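Local coordinates for protein Rubredoxin\:oxygen oxidoreductase (Desulfovibrio gigas, PDB 1E5D) that reduces dioxygen to two molecules of water in a four-electron reaction, using a diiron centre in a beta-lactamase-like domain and a flavodoxin-like FMN domain, at residues C61-A64 and S65-P69. Residues are numbered along the deposited sequence; the frame is centred on the assembly and turned at random.
Sequences CGIA and SVIDP
Ile63 and Pro69 meet where the chain leaves helix 56-64 and turns back beside its C-terminal end. This is local packing in the metallo-beta-lactamase-like domain, away from the diiron site, and it joins the helix to the loop before strand 74-77. The proline ring rests its CG against Ile63 CG2 (4.0 Å) and its CD against Ala64 CB (4.1 Å), methyls of two successive residues. Chi1 of -70° sets Ile63 CG1 anti to the carbonyl carbon and CG2 anti to the backbone N; CG2 is the branch that meets the ring. Helix 88-95 packs on both residues, Leu91 on Ile63 and Cys95 on Pro69. Ile67 CG2 adds a looser bump, 4.3 Å from Ile63 CG2. Leu39 of strand 33-40 touches Val66 and Ile67.

The backbone is tied off by shared carbonyls. Ile63 O accepts both Val66 N and Ile67 N; the first donor sits above the carbonyl plane, the second in it. Ala64 CA also makes a CA-H...O contact of 3.0 Å with Ile67 O. Gly62 O takes Ser65 N from above its plane. With chi1 at 82°, Ser65 folds back, and its OG donates to Gly62 O over a short 2.5 Å, in the carbonyl plane.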
ATOM      1  N   CYS A  61      35.341  -0.898  16.269  1.00 20.51           N
ATOM      2  CA  CYS A  61      35.588  -1.313  17.643  1.00 25.22           C
ATOM      3  C   CYS A  61      35.840  -2.815  17.683  1.00 28.12           C
ATOM      4  O   CYS A  61      36.778  -3.297  18.313  1.00 43.26           O
ATOM      5  CB  CYS A  61      34.409  -0.953  18.544  1.00 29.37           C
ATOM      6  SG  CYS A  61      34.804   0.073  19.985  1.00 96.06           S
ATOM      7  N   GLY A  62      34.986  -3.558  16.990  1.00 23.91           N
ATOM      8  CA  GLY A  62      35.065  -5.015  16.990  1.00 19.22           C
ATOM      9  C   GLY A  62      36.376  -5.455  16.380  1.00 17.79           C
ATOM     10  O   GLY A  62      37.126  -6.208  16.988  1.00 26.00           O
ATOM     11  N   ILE A  63      36.621  -4.954  15.177  1.00 15.44           N
ATOM     12  CA  ILE A  63      37.882  -5.156  14.496  1.00 23.07           C
ATOM     13  C   ILE A  63      39.066  -4.929  15.438  1.00 24.49           C
ATOM     14  O   ILE A  63      39.935  -5.783  15.598  1.00 30.10           O
ATOM     15  CB  ILE A  63      38.050  -4.177  13.317  1.00 28.19           C
ATOM     16  CG1 ILE A  63      37.130  -4.444  12.133  1.00 27.69           C
ATOM     17  CG2 ILE A  63      39.514  -4.144  12.889  1.00 25.44           C
ATOM     18  CD1 ILE A  63      37.475  -3.664  10.880  1.00 25.61           C
ATOM     19  N   ALA A  64      39.070  -3.750  16.056  1.00 25.43           N
ATOM     20  CA  ALA A  64      40.182  -3.331  16.899  1.00 27.14           C
ATOM     21  C   ALA A  64      40.388  -4.277  18.071  1.00 31.38           C
ATOM     22  O   ALA A  64      41.471  -4.320  18.648  1.00 42.72           O
ATOM     23  CB  ALA A  64      39.962  -1.912  17.407  1.00 15.07           C
ATOM     24  N   SER A  65      39.350  -5.031  18.419  1.00 34.35           N
ATOM     25  CA  SER A  65      39.408  -5.962  19.544  1.00 32.72           C
ATOM     26  C   SER A  65      40.375  -7.104  19.245  1.00 32.26           C
ATOM     27  O   SER A  65      40.866  -7.796  20.129  1.00 43.90           O
ATOM     28  CB  SER A  65      38.026  -6.534  19.867  1.00 35.51           C
ATOM     29  OG  SER A  65      37.717  -7.620  19.010  1.00 46.01           O
ATOM     30  N   VAL A  66      40.622  -7.261  17.953  1.00 31.37           N
ATOM     31  CA  VAL A  66      41.488  -8.303  17.432  1.00 35.32           C
ATOM     32  C   VAL A  66      42.839  -7.743  17.005  1.00 35.88           C
ATOM     33  O   VAL A  66      43.884  -8.354  17.198  1.00 55.12           O
ATOM     34  CB  VAL A  66      40.810  -8.983  16.224  1.00 36.13           C
ATOM     35  CG1 VAL A  66      41.713 -10.055  15.635  1.00 24.90           C
ATOM     36  CG2 VAL A  66      39.462  -9.570  16.621  1.00 33.57           C
ATOM     37  N   ILE A  67      42.790  -6.558  16.412  1.00 29.71           N
ATOM     38  CA  ILE A  67      43.935  -5.979  15.737  1.00 25.49           C
ATOM     39  C   ILE A  67      43.719  -4.510  15.425  1.00 27.40           C
ATOM     40  O   ILE A  67      42.582  -4.055  15.294  1.00 36.86           O
ATOM     41  CB  ILE A  67      44.196  -6.738  14.417  1.00 31.33           C
ATOM     42  CG1 ILE A  67      45.623  -6.576  13.898  1.00 37.62           C
ATOM     43  CG2 ILE A  67      43.162  -6.341  13.368  1.00 22.20           C
ATOM     44  CD1 ILE A  67      45.845  -7.005  12.470  1.00 43.98           C
ATOM     45  N   ASP A  68      44.797  -3.746  15.300  1.00 34.75           N
ATOM     46  CA  ASP A  68      44.666  -2.349  14.903  1.00 35.68           C
ATOM     47  C   ASP A  68      44.176  -2.277  13.464  1.00 33.20           C
ATOM     48  O   ASP A  68      44.801  -2.872  12.581  1.00 38.16           O
ATOM     49  CB  ASP A  68      45.988  -1.585  15.019  1.00 37.44           C
ATOM     50  CG  ASP A  68      45.758  -0.087  15.074  1.00 41.85           C
ATOM     51  OD1 ASP A  68      45.320   0.513  14.073  1.00 44.78           O
ATOM     52  OD2 ASP A  68      46.013   0.503  16.145  1.00 61.64           O
ATOM     53  N   PRO A  69      43.080  -1.570  13.233  1.00 31.17           N
ATOM     54  CA  PRO A  69      42.506  -1.489  11.884  1.00 33.50           C
ATOM     55  C   PRO A  69      43.520  -1.129  10.803  1.00 35.27           C
ATOM     56  O   PRO A  69      43.357  -1.569   9.662  1.00 36.68           O
ATOM     57  CB  PRO A  69      41.459  -0.378  12.036  1.00 25.24           C
ATOM     58  CG  PRO A  69      41.045  -0.484  13.465  1.00 23.79           C
ATOM     59  CD  PRO A  69      42.304  -0.810  14.221  1.00 26.30           C
TER